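Sulfate transporter 4.1, chloroplastic (Arabidopsis thaliana, PDB 7LHV) couples the transport of sulfate across a membrane to protons as an H(+)/sulfate cotransporter and may take part in regulating sulfate assimilation. Local coordinates at residues Ser92-Leu97 with Ala402-Ser407; Ser144-Ile149 with Val396-Glu401; Ile351-Ala356 with Tyr361-Asn366. All blocks are in the same frame, centred on the assembly; numbering follows the deposited sequence.

Contact 1 of 3, residues Ser92-Leu97 with Ala402-Ser407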
ATOM      1  N   SER A  92     -43.310  19.650 -17.335  1.00 96.26           N
ATOM      2  CA  SER A  92     -43.681  19.547 -18.746  1.00 96.26           C
ATOM      3  C   SER A  92     -42.674  18.724 -19.545  1.00 96.26           C
ATOM      4  O   SER A  92     -43.051  17.785 -20.253  1.00 96.26           O
ATOM      5  CB  SER A  92     -43.827  20.946 -19.346  1.00 96.26           C
ATOM      6  OG  SER A  92     -42.576  21.605 -19.407  1.00 96.26           O
ATOM      7  N   GLU A  93     -41.391  19.060 -19.446  1.00 96.24           N
ATOM      8  CA  GLU A  93     -40.385  18.337 -20.219  1.00 96.24           C
ATOM      9  C   GLU A  93     -39.768  17.185 -19.439  1.00 96.24           C
ATOM     10  O   GLU A  93     -39.466  16.130 -20.019  1.00 96.24           O
ATOM     11  CB  GLU A  93     -39.287  19.295 -20.683  1.00 96.24           C
ATOM     12  CG  GLU A  93     -39.797  20.447 -21.532  1.00 96.24           C
ATOM     13  CD  GLU A  93     -38.727  21.485 -21.807  1.00 96.24           C
ATOM     14  OE1 GLU A  93     -37.611  21.347 -21.266  1.00 96.24           O
ATOM     15  OE2 GLU A  93     -39.003  22.436 -22.570  1.00 96.24           O
ATOM     16  N   TYR A  94     -39.579  17.368 -18.131  1.00 90.06           N
ATOM     17  CA  TYR A  94     -38.933  16.332 -17.336  1.00 90.06           C
ATOM     18  C   TYR A  94     -39.769  15.063 -17.301  1.00 90.06           C
ATOM     19  O   TYR A  94     -39.218  13.961 -17.353  1.00 90.06           O
ATOM     20  CB  TYR A  94     -38.659  16.830 -15.917  1.00 90.06           C
ATOM     21  CG  TYR A  94     -37.514  17.813 -15.822  1.00 90.06           C
ATOM     22  CD1 TYR A  94     -36.823  18.216 -16.956  1.00 90.06           C
ATOM     23  CD2 TYR A  94     -37.123  18.334 -14.598  1.00 90.06           C
ATOM     24  CE1 TYR A  94     -35.778  19.113 -16.873  1.00 90.06           C
ATOM     25  CE2 TYR A  94     -36.078  19.231 -14.506  1.00 90.06           C
ATOM     26  CZ  TYR A  94     -35.409  19.616 -15.647  1.00 90.06           C
ATOM     27  OH  TYR A  94     -34.369  20.509 -15.561  1.00 90.06           O
ATOM     28  N   PHE A  95     -41.097  15.184 -17.212  1.00 88.64           N
ATOM     29  CA  PHE A  95     -41.916  13.980 -17.130  1.00 88.64           C
ATOM     30  C   PHE A  95     -41.798  13.159 -18.408  1.00 88.64           C
ATOM     31  O   PHE A  95     -41.587  11.944 -18.358  1.00 88.64           O
ATOM     32  CB  PHE A  95     -43.376  14.338 -16.827  1.00 88.64           C
ATOM     33  CG  PHE A  95     -44.276  13.137 -16.585  1.00 88.64           C
ATOM     34  CD1 PHE A  95     -44.546  12.216 -17.588  1.00 88.64           C
ATOM     35  CD2 PHE A  95     -44.825  12.924 -15.332  1.00 88.64           C
ATOM     36  CE1 PHE A  95     -45.360  11.123 -17.348  1.00 88.64           C
ATOM     37  CE2 PHE A  95     -45.635  11.830 -15.088  1.00 88.64           C
ATOM     38  CZ  PHE A  95     -45.902  10.931 -16.096  1.00 88.64           C
ATOM     39  N   LYS A  96     -41.929  13.805 -19.569  1.00 86.16           N
ATOM     40  CA  LYS A  96     -41.864  13.057 -20.820  1.00 86.16           C
ATOM     41  C   LYS A  96     -40.481  12.447 -21.017  1.00 86.16           C
ATOM     42  O   LYS A  96     -40.354  11.282 -21.419  1.00 86.16           O
ATOM     43  CB  LYS A  96     -42.261  13.948 -22.004  1.00 86.16           C
ATOM     44  CG  LYS A  96     -41.318  15.097 -22.335  1.00 86.16           C
ATOM     45  CD  LYS A  96     -41.847  15.934 -23.488  1.00 86.16           C
ATOM     46  CE  LYS A  96     -41.797  15.182 -24.815  1.00 86.16           C
ATOM     47  NZ  LYS A  96     -40.410  14.893 -25.277  1.00 86.16           N
ATOM     48  N   LEU A  97     -39.425  13.214 -20.717  1.00 81.78           N
ATOM     49  CA  LEU A  97     -38.074  12.683 -20.878  1.00 81.78           C
ATOM     50  C   LEU A  97     -37.817  11.515 -19.932  1.00 81.78           C
ATOM     51  O   LEU A  97     -37.239  10.498 -20.333  1.00 81.78           O
ATOM     52  CB  LEU A  97     -37.050  13.793 -20.662  1.00 81.78           C
ATOM     53  CG  LEU A  97     -37.063  14.889 -21.729  1.00 81.78           C
ATOM     54  CD1 LEU A  97     -36.040  15.958 -21.408  1.00 81.78           C
ATOM     55  CD2 LEU A  97     -36.810  14.302 -23.106  1.00 81.78           C
ATOM     56  N   ALA A 402     -32.539  11.635 -19.905  1.00 75.02           N
ATOM     57  CA  ALA A 402     -33.037  11.443 -18.550  1.00 75.02           C
ATOM     58  C   ALA A 402     -32.575  12.591 -17.665  1.00 75.02           C
ATOM     59  O   ALA A 402     -31.392  12.944 -17.655  1.00 75.02           O
ATOM     60  CB  ALA A 402     -32.555  10.109 -17.986  1.00 75.02           C
ATOM     61  N   LYS A 403     -33.507  13.171 -16.912  1.00 76.88           N
ATOM     62  CA  LYS A 403     -33.237  14.354 -16.108  1.00 76.88           C
ATOM     63  C   LYS A 403     -33.167  14.061 -14.618  1.00 76.88           C
ATOM     64  O   LYS A 403     -32.223  14.490 -13.949  1.00 76.88           O
ATOM     65  CB  LYS A 403     -34.303  15.425 -16.379  1.00 76.88           C
ATOM     66  CG  LYS A 403     -34.321  15.917 -17.814  1.00 76.88           C
ATOM     67  CD  LYS A 403     -32.976  16.510 -18.190  1.00 76.88           C
ATOM     68  CE  LYS A 403     -32.943  16.942 -19.642  1.00 76.88           C
ATOM     69  NZ  LYS A 403     -31.602  17.462 -20.026  1.00 76.88           N
ATOM     70  N   THR A 404     -34.141  13.345 -14.076  1.00 73.51           N
ATOM     71  CA  THR A 404     -34.198  13.048 -12.654  1.00 73.51           C
ATOM     72  C   THR A 404     -34.089  11.543 -12.434  1.00 73.51           C
ATOM     73  O   THR A 404     -33.893  10.765 -13.368  1.00 73.51           O
ATOM     74  CB  THR A 404     -35.488  13.594 -12.036  1.00 73.51           C
ATOM     75  OG1 THR A 404     -36.611  12.885 -12.571  1.00 73.51           O
ATOM     76  CG2 THR A 404     -35.638  15.070 -12.345  1.00 73.51           C
ATOM     77  N   GLY A 405     -34.213  11.141 -11.171  1.00 72.37           N
ATOM     78  CA  GLY A 405     -34.203   9.734 -10.821  1.00 72.37           C
ATOM     79  C   GLY A 405     -35.498   9.006 -11.081  1.00 72.37           C
ATOM     80  O   GLY A 405     -35.555   7.787 -10.898  1.00 72.37           O
ATOM     81  N   LEU A 406     -36.542   9.728 -11.498  1.00 71.56           N
ATOM     82  CA  LEU A 406     -37.803   9.081 -11.840  1.00 71.56           C
ATOM     83  C   LEU A 406     -37.621   8.065 -12.957  1.00 71.56           C
ATOM     84  O   LEU A 406     -38.324   7.049 -12.991  1.00 71.56           O
ATOM     85  CB  LEU A 406     -38.839  10.132 -12.238  1.00 71.56           C
ATOM     86  CG  LEU A 406     -40.292   9.667 -12.319  1.00 71.56           C
ATOM     87  CD1 LEU A 406     -40.815   9.311 -10.940  1.00 71.56           C
ATOM     88  CD2 LEU A 406     -41.159  10.735 -12.960  1.00 71.56           C
ATOM     89  N   SER A 407     -36.676   8.312 -13.869  1.00 69.73           N
ATOM     90  CA  SER A 407     -36.381   7.342 -14.918  1.00 69.73           C
ATOM     91  C   SER A 407     -36.029   5.984 -14.334  1.00 69.73           C
ATOM     92  O   SER A 407     -36.315   4.950 -14.949  1.00 69.73           O
ATOM     93  CB  SER A 407     -35.239   7.848 -15.796  1.00 69.73           C
ATOM     94  OG  SER A 407     -35.507   9.151 -16.274  1.00 69.73           O
TER
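Lys403 lies against Tyr94 and Leu97 with the aliphatic part of its side chain, which crosses the tyrosine at about a right angle. Its CB sits over one ring face, displaced toward the rim, in a CH-pi contact 4.0 Å from the Tyr94 centroid and 18° off the normal. CG, beside the backbone N of Lys403 (chi1 -62°), comes to 3.5 Å from Tyr94 CD1. After a bend at chi2 the chain runs out past the ring, with CD 4.0 Å from Tyr94 CE1 and CE 3.7 Å from Leu97 CD1. Beyond CE, NZ takes part in a long, weak ion pair with Glu401. Further along the ring, Thr404 CG2 approaches Tyr94 CD2 obliquely at 4.2 Å. Were Tyr94 replaced by an alanine, Lys403 CB and CG would probably lose their aromatic surface and the lysine chain would be freer to turn. Thr404 OG1 bonds to Asp98 and weakly caps Leu406 N, while Lys403 N also bonds to the Asp98 carboxylate. The contact thus sets the beginning of helix 91-119 against the link between helices 391-399 and 406-426.

Contact 2 of 3, residues Ser144-Ile149 with Val396-Glu401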
ATOM      1  N   SER A 144     -27.126   9.948  -7.852  1.00 62.31           N
ATOM      2  CA  SER A 144     -27.073  10.136  -9.295  1.00 62.31           C
ATOM      3  C   SER A 144     -28.477  10.156  -9.884  1.00 62.31           C
ATOM      4  O   SER A 144     -29.377   9.458  -9.414  1.00 62.31           O
ATOM      5  CB  SER A 144     -26.247   9.029  -9.943  1.00 62.31           C
ATOM      6  OG  SER A 144     -26.008   9.314 -11.309  1.00 62.31           O
ATOM      7  N   ARG A 145     -28.661  10.970 -10.922  1.00 66.38           N
ATOM      8  CA  ARG A 145     -29.950  11.094 -11.584  1.00 66.38           C
ATOM      9  C   ARG A 145     -30.016  10.365 -12.918  1.00 66.38           C
ATOM     10  O   ARG A 145     -31.106  10.250 -13.487  1.00 66.38           O
ATOM     11  CB  ARG A 145     -30.295  12.574 -11.795  1.00 66.38           C
ATOM     12  CG  ARG A 145     -30.365  13.372 -10.508  1.00 66.38           C
ATOM     13  CD  ARG A 145     -30.564  14.849 -10.783  1.00 66.38           C
ATOM     14  NE  ARG A 145     -30.404  15.650  -9.576  1.00 66.38           N
ATOM     15  CZ  ARG A 145     -30.373  16.975  -9.556  1.00 66.38           C
ATOM     16  NH1 ARG A 145     -30.493  17.685 -10.665  1.00 66.38           N
ATOM     17  NH2 ARG A 145     -30.216  17.603  -8.395  1.00 66.38           N
ATOM     18  N   GLN A 146     -28.890   9.872 -13.431  1.00 63.42           N
ATOM     19  CA  GLN A 146     -28.876   9.109 -14.668  1.00 63.42           C
ATOM     20  C   GLN A 146     -28.342   7.693 -14.512  1.00 63.42           C
ATOM     21  O   GLN A 146     -28.427   6.917 -15.469  1.00 63.42           O
ATOM     22  CB  GLN A 146     -28.046   9.823 -15.748  1.00 63.42           C
ATOM     23  CG  GLN A 146     -28.680  11.070 -16.353  1.00 63.42           C
ATOM     24  CD  GLN A 146     -28.757  12.226 -15.387  1.00 63.42           C
ATOM     25  OE1 GLN A 146     -29.839  12.719 -15.074  1.00 63.42           O
ATOM     26  NE2 GLN A 146     -27.603  12.673 -14.908  1.00 63.42           N
ATOM     27  N   LEU A 147     -27.792   7.338 -13.356  1.00 55.48           N
ATOM     28  CA  LEU A 147     -27.228   6.008 -13.177  1.00 55.48           C
ATOM     29  C   LEU A 147     -28.325   4.953 -13.159  1.00 55.48           C
ATOM     30  O   LEU A 147     -29.377   5.137 -12.543  1.00 55.48           O
ATOM     31  CB  LEU A 147     -26.418   5.943 -11.885  1.00 55.48           C
ATOM     32  CG  LEU A 147     -25.594   4.673 -11.686  1.00 55.48           C
ATOM     33  CD1 LEU A 147     -24.355   4.711 -12.545  1.00 55.48           C
ATOM     34  CD2 LEU A 147     -25.220   4.500 -10.232  1.00 55.48           C
ATOM     35  N   ALA A 148     -28.070   3.839 -13.837  1.00 55.07           N
ATOM     36  CA  ALA A 148     -28.995   2.716 -13.897  1.00 55.07           C
ATOM     37  C   ALA A 148     -28.451   1.573 -13.054  1.00 55.07           C
ATOM     38  O   ALA A 148     -27.305   1.152 -13.238  1.00 55.07           O
ATOM     39  CB  ALA A 148     -29.213   2.262 -15.339  1.00 55.07           C
ATOM     40  N   ILE A 149     -29.280   1.066 -12.145  1.00 53.77           N
ATOM     41  CA  ILE A 149     -28.874   0.086 -11.144  1.00 53.77           C
ATOM     42  C   ILE A 149     -29.464  -1.266 -11.514  1.00 53.77           C
ATOM     43  O   ILE A 149     -30.654  -1.366 -11.831  1.00 53.77           O
ATOM     44  CB  ILE A 149     -29.313   0.519  -9.736  1.00 53.77           C
ATOM     45  CG1 ILE A 149     -28.406   1.637  -9.243  1.00 53.77           C
ATOM     46  CG2 ILE A 149     -29.273  -0.646  -8.771  1.00 53.77           C
ATOM     47  CD1 ILE A 149     -26.954   1.258  -9.256  1.00 53.77           C
ATOM     48  N   VAL A 396     -27.235   4.658 -21.982  1.00 64.39           N
ATOM     49  CA  VAL A 396     -28.502   4.680 -22.712  1.00 64.39           C
ATOM     50  C   VAL A 396     -29.496   5.608 -22.025  1.00 64.39           C
ATOM     51  O   VAL A 396     -30.269   6.314 -22.683  1.00 64.39           O
ATOM     52  CB  VAL A 396     -29.056   3.252 -22.855  1.00 64.39           C
ATOM     53  CG1 VAL A 396     -30.507   3.279 -23.291  1.00 64.39           C
ATOM     54  CG2 VAL A 396     -28.218   2.469 -23.844  1.00 64.39           C
ATOM     55  N   ASN A 397     -29.478   5.634 -20.695  1.00 66.28           N
ATOM     56  CA  ASN A 397     -30.248   6.624 -19.955  1.00 66.28           C
ATOM     57  C   ASN A 397     -29.766   8.037 -20.266  1.00 66.28           C
ATOM     58  O   ASN A 397     -30.567   8.975 -20.335  1.00 66.28           O
ATOM     59  CB  ASN A 397     -30.145   6.338 -18.458  1.00 66.28           C
ATOM     60  CG  ASN A 397     -31.396   6.712 -17.706  1.00 66.28           C
ATOM     61  OD1 ASN A 397     -32.487   6.732 -18.268  1.00 66.28           O
ATOM     62  ND2 ASN A 397     -31.248   7.004 -16.421  1.00 66.28           N
ATOM     63  N   ASN A 398     -28.453   8.208 -20.440  1.00 69.79           N
ATOM     64  CA  ASN A 398     -27.896   9.542 -20.641  1.00 69.79           C
ATOM     65  C   ASN A 398     -28.334  10.145 -21.971  1.00 69.79           C
ATOM     66  O   ASN A 398     -28.820  11.280 -22.008  1.00 69.79           O
ATOM     67  CB  ASN A 398     -26.372   9.503 -20.542  1.00 69.79           C
ATOM     68  CG  ASN A 398     -25.769  10.875 -20.340  1.00 69.79           C
ATOM     69  OD1 ASN A 398     -26.127  11.588 -19.405  1.00 69.79           O
ATOM     70  ND2 ASN A 398     -24.853  11.256 -21.219  1.00 69.79           N
ATOM     71  N   GLU A 399     -28.180   9.413 -23.082  1.00 74.03           N
ATOM     72  CA  GLU A 399     -28.653  10.036 -24.319  1.00 74.03           C
ATOM     73  C   GLU A 399     -30.162   9.939 -24.493  1.00 74.03           C
ATOM     74  O   GLU A 399     -30.690  10.502 -25.457  1.00 74.03           O
ATOM     75  CB  GLU A 399     -27.986   9.501 -25.600  1.00 74.03           C
ATOM     76  CG  GLU A 399     -28.301   8.078 -26.032  1.00 74.03           C
ATOM     77  CD  GLU A 399     -27.427   7.056 -25.369  1.00 74.03           C
ATOM     78  OE1 GLU A 399     -26.785   7.402 -24.367  1.00 74.03           O
ATOM     79  OE2 GLU A 399     -27.374   5.909 -25.860  1.00 74.03           O
ATOM     80  N   SER A 400     -30.869   9.253 -23.599  1.00 74.50           N
ATOM     81  CA  SER A 400     -32.325   9.313 -23.592  1.00 74.50           C
ATOM     82  C   SER A 400     -32.852  10.569 -22.913  1.00 74.50           C
ATOM     83  O   SER A 400     -34.055  10.659 -22.654  1.00 74.50           O
ATOM     84  CB  SER A 400     -32.902   8.072 -22.907  1.00 74.50           C
ATOM     85  OG  SER A 400     -32.483   6.893 -23.570  1.00 74.50           O
ATOM     86  N   GLU A 401     -31.969  11.529 -22.625  1.00 79.82           N
ATOM     87  CA  GLU A 401     -32.338  12.811 -22.024  1.00 79.82           C
ATOM     88  C   GLU A 401     -33.001  12.625 -20.661  1.00 79.82           C
ATOM     89  O   GLU A 401     -33.911  13.367 -20.290  1.00 79.82           O
ATOM     90  CB  GLU A 401     -33.242  13.619 -22.959  1.00 79.82           C
ATOM     91  CG  GLU A 401     -32.573  14.055 -24.251  1.00 79.82           C
ATOM     92  CD  GLU A 401     -31.461  15.056 -24.025  1.00 79.82           C
ATOM     93  OE1 GLU A 401     -31.561  15.857 -23.072  1.00 79.82           O
ATOM     94  OE2 GLU A 401     -30.486  15.043 -24.805  1.00 79.82           O
TER
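Asn397 reaches across with its amide to the main chain of Gln146: ND2 donates to Gln146 O over 3.0 Å, nearly straight at 171°. The carbonyl oxygen lies in the plane of the asparagine amide, yet the donor stands 47° out of the carbonyl plane of Gln146, so it comes from above that plane and not along a lone pair. The asparagine makes this bond with its first torsion well off a staggered position (chi1 -147°), and its CB also comes close to the same oxygen, at 3.5 Å. Both residues are buried, and the bond gives a loop carbonyl a side-chain donor from a helix. Helix 391-399 follows the short strand 388-389, which pairs antiparallel with strand 149-150 directly after the loop. As in other SLC26/SulP transporters, such paired short strands lead into helices that probably face each other across the substrate site; here they are helices 153-166 and 391-399. Ala148 N, bonded to Ser394 OG, ties the loop to the same helix nearer the strands. The first torsion of Gln146 sets CG beside its backbone N, and from there CG lies 4.0 Å from Asn398 OD1. Asn398 has CG anti to its backbone N, which carries the amide toward Gln146; OD1 takes its hydrogen bond from Asn359. Arg145 sends its extended chain the other way, into a cation-pi contact with Tyr361, whose OH accepts from Arg145 N.

Contact 3 of 3, residues Ile351-Ala356 with Tyr361-Asn366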
ATOM      1  N   ILE A 351     -18.863   6.400 -12.782  1.00 53.63           N
ATOM      2  CA  ILE A 351     -19.944   6.682 -13.722  1.00 53.63           C
ATOM      3  C   ILE A 351     -20.852   7.772 -13.174  1.00 53.63           C
ATOM      4  O   ILE A 351     -21.252   8.692 -13.897  1.00 53.63           O
ATOM      5  CB  ILE A 351     -20.735   5.399 -14.035  1.00 53.63           C
ATOM      6  CG1 ILE A 351     -19.826   4.338 -14.649  1.00 53.63           C
ATOM      7  CG2 ILE A 351     -21.880   5.703 -14.976  1.00 53.63           C
ATOM      8  CD1 ILE A 351     -20.448   2.969 -14.691  1.00 53.63           C
ATOM      9  N   ALA A 352     -21.195   7.683 -11.885  1.00 55.02           N
ATOM     10  CA  ALA A 352     -22.054   8.698 -11.287  1.00 55.02           C
ATOM     11  C   ALA A 352     -21.406  10.075 -11.339  1.00 55.02           C
ATOM     12  O   ALA A 352     -22.064  11.064 -11.678  1.00 55.02           O
ATOM     13  CB  ALA A 352     -22.389   8.321  -9.846  1.00 55.02           C
ATOM     14  N   LYS A 353     -20.113  10.158 -11.015  1.00 57.46           N
ATOM     15  CA  LYS A 353     -19.424  11.445 -11.026  1.00 57.46           C
ATOM     16  C   LYS A 353     -19.320  12.013 -12.437  1.00 57.46           C
ATOM     17  O   LYS A 353     -19.517  13.216 -12.642  1.00 57.46           O
ATOM     18  CB  LYS A 353     -18.035  11.308 -10.403  1.00 57.46           C
ATOM     19  CG  LYS A 353     -18.030  11.412  -8.890  1.00 57.46           C
ATOM     20  CD  LYS A 353     -16.617  11.466  -8.344  1.00 57.46           C
ATOM     21  CE  LYS A 353     -15.904  10.137  -8.528  1.00 57.46           C
ATOM     22  NZ  LYS A 353     -14.665  10.049  -7.708  1.00 57.46           N
ATOM     23  N   ALA A 354     -19.009  11.164 -13.421  1.00 57.98           N
ATOM     24  CA  ALA A 354     -18.930  11.640 -14.798  1.00 57.98           C
ATOM     25  C   ALA A 354     -20.280  12.153 -15.280  1.00 57.98           C
ATOM     26  O   ALA A 354     -20.361  13.214 -15.910  1.00 57.98           O
ATOM     27  CB  ALA A 354     -18.423  10.524 -15.710  1.00 57.98           C
ATOM     28  N   LEU A 355     -21.356  11.419 -14.980  1.00 59.59           N
ATOM     29  CA  LEU A 355     -22.684  11.863 -15.387  1.00 59.59           C
ATOM     30  C   LEU A 355     -23.078  13.155 -14.684  1.00 59.59           C
ATOM     31  O   LEU A 355     -23.704  14.029 -15.291  1.00 59.59           O
ATOM     32  CB  LEU A 355     -23.712  10.769 -15.116  1.00 59.59           C
ATOM     33  CG  LEU A 355     -23.629   9.527 -16.004  1.00 59.59           C
ATOM     34  CD1 LEU A 355     -24.596   8.468 -15.516  1.00 59.59           C
ATOM     35  CD2 LEU A 355     -23.905   9.884 -17.451  1.00 59.59           C
ATOM     36  N   ALA A 356     -22.735  13.289 -13.401  1.00 60.27           N
ATOM     37  CA  ALA A 356     -23.057  14.512 -12.675  1.00 60.27           C
ATOM     38  C   ALA A 356     -22.311  15.707 -13.249  1.00 60.27           C
ATOM     39  O   ALA A 356     -22.876  16.799 -13.375  1.00 60.27           O
ATOM     40  CB  ALA A 356     -22.738  14.344 -11.191  1.00 60.27           C
ATOM     41  N   TYR A 361     -24.905  19.013 -12.080  1.00 65.86           N
ATOM     42  CA  TYR A 361     -25.421  18.917 -10.722  1.00 65.86           C
ATOM     43  C   TYR A 361     -24.345  18.323  -9.824  1.00 65.86           C
ATOM     44  O   TYR A 361     -23.407  17.673 -10.289  1.00 65.86           O
ATOM     45  CB  TYR A 361     -26.724  18.104 -10.654  1.00 65.86           C
ATOM     46  CG  TYR A 361     -26.604  16.643 -11.028  1.00 65.86           C
ATOM     47  CD1 TYR A 361     -26.741  16.231 -12.344  1.00 65.86           C
ATOM     48  CD2 TYR A 361     -26.380  15.675 -10.061  1.00 65.86           C
ATOM     49  CE1 TYR A 361     -26.641  14.900 -12.688  1.00 65.86           C
ATOM     50  CE2 TYR A 361     -26.277  14.341 -10.396  1.00 65.86           C
ATOM     51  CZ  TYR A 361     -26.410  13.961 -11.712  1.00 65.86           C
ATOM     52  OH  TYR A 361     -26.309  12.633 -12.053  1.00 65.86           O
ATOM     53  N   GLU A 362     -24.489  18.572  -8.525  1.00 70.30           N
ATOM     54  CA  GLU A 362     -23.493  18.150  -7.550  1.00 70.30           C
ATOM     55  C   GLU A 362     -23.664  16.682  -7.192  1.00 70.30           C
ATOM     56  O   GLU A 362     -24.779  16.156  -7.168  1.00 70.30           O
ATOM     57  CB  GLU A 362     -23.594  18.997  -6.282  1.00 70.30           C
ATOM     58  CG  GLU A 362     -23.330  20.474  -6.486  1.00 70.30           C
ATOM     59  CD  GLU A 362     -22.572  21.086  -5.327  1.00 70.30           C
ATOM     60  OE1 GLU A 362     -22.749  22.294  -5.073  1.00 70.30           O
ATOM     61  OE2 GLU A 362     -21.796  20.359  -4.672  1.00 70.30           O
ATOM     62  N   LEU A 363     -22.545  16.025  -6.897  1.00 63.21           N
ATOM     63  CA  LEU A 363     -22.558  14.641  -6.452  1.00 63.21           C
ATOM     64  C   LEU A 363     -21.302  14.384  -5.636  1.00 63.21           C
ATOM     65  O   LEU A 363     -20.226  14.888  -5.966  1.00 63.21           O
ATOM     66  CB  LEU A 363     -22.641  13.673  -7.637  1.00 63.21           C
ATOM     67  CG  LEU A 363     -22.887  12.190  -7.357  1.00 63.21           C
ATOM     68  CD1 LEU A 363     -23.686  11.594  -8.491  1.00 63.21           C
ATOM     69  CD2 LEU A 363     -21.580  11.437  -7.198  1.00 63.21           C
ATOM     70  N   ASP A 364     -21.447  13.597  -4.575  1.00 62.19           N
ATOM     71  CA  ASP A 364     -20.335  13.212  -3.722  1.00 62.19           C
ATOM     72  C   ASP A 364     -20.183  11.698  -3.712  1.00 62.19           C
ATOM     73  O   ASP A 364     -21.164  10.961  -3.849  1.00 62.19           O
ATOM     74  CB  ASP A 364     -20.519  13.750  -2.299  1.00 62.19           C
ATOM     75  CG  ASP A 364     -21.824  13.315  -1.674  1.00 62.19           C
ATOM     76  OD1 ASP A 364     -22.632  12.670  -2.370  1.00 62.19           O
ATOM     77  OD2 ASP A 364     -22.041  13.616  -0.483  1.00 62.19           O
ATOM     78  N   SER A 365     -18.942  11.239  -3.560  1.00 57.78           N
ATOM     79  CA  SER A 365     -18.639   9.820  -3.665  1.00 57.78           C
ATOM     80  C   SER A 365     -19.029   9.031  -2.425  1.00 57.78           C
ATOM     81  O   SER A 365     -18.951   7.800  -2.450  1.00 57.78           O
ATOM     82  CB  SER A 365     -17.150   9.632  -3.945  1.00 57.78           C
ATOM     83  OG  SER A 365     -16.723  10.487  -4.990  1.00 57.78           O
ATOM     84  N   ASN A 366     -19.431   9.697  -1.345  1.00 57.78           N
ATOM     85  CA  ASN A 366     -19.793   8.996  -0.120  1.00 57.78           C
ATOM     86  C   ASN A 366     -21.291   8.735  -0.025  1.00 57.78           C
ATOM     87  O   ASN A 366     -21.705   7.622   0.324  1.00 57.78           O
ATOM     88  CB  ASN A 366     -19.313   9.795   1.091  1.00 57.78           C
ATOM     89  CG  ASN A 366     -17.830  10.095   1.034  1.00 57.78           C
ATOM     90  OD1 ASN A 366     -17.023   9.223   0.717  1.00 57.78           O
ATOM     91  ND2 ASN A 366     -17.465  11.333   1.334  1.00 57.78           N
TER
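Ala356 O accepts the backbone N-H of Tyr361 over 3.3 Å at an almost straight 170°, closing a turn between residues five positions apart. The tyrosine side chain then turns back against the same alanine. Its CG sits between the backbone N and the carbonyl carbon (chi1 65°), which lays one ring face against Ala356 CA, 3.8 Å from the centroid and 22° off the normal. On this face Ala356 CB also meets Tyr361 CE2 at 3.6 Å. The arrangement is a tight connection between two helices of the permease domain, 330-358 and 365-381, whose extended residues 361-364 run back alongside helix 330-358. The CB of Leu363 is directed toward that helix and meets Ala356 CB at 3.6 Å; the leucine's branches divide, CD1 packing on Ala352 CB at 3.8 Å and CD2 on Lys353 CG at 3.9 Å. Lys353 crosses the leucine at about a right angle, then bends at chi3 so that NZ makes a weak hydrogen bond of 3.4 Å to Ser365 OG, on the approach to helix 365-381. Glu362 packs against Val554 of the second subunit.

Overall arrangement
The three contacts step inward, with centres about 29, 19 and 14 Å from the chain centre for contacts 1, 2 and 3; all nonetheless remain only partly buried. Contact 3 joins neighbours in sequence, whereas contacts 1 and 2 bring together segments hundreds of residues apart, each loop enclosing the next. Contacts 1 and 2 touch and share the run from helix 391-399 into helix 406-426. Contact 2 meets contact 3 through Tyr361, while contacts 1 and 3 stay about 6 Å apart at their nearest atoms. Their chemistry differs: an aliphatic lysine chain on an aromatic face in contact 1, a buried amide-to-carbonyl bond in contact 2, and in contact 3 alanines packed against a leucine and a tyrosine ring, with one backbone hydrogen bond and one weak lysine-serine bond.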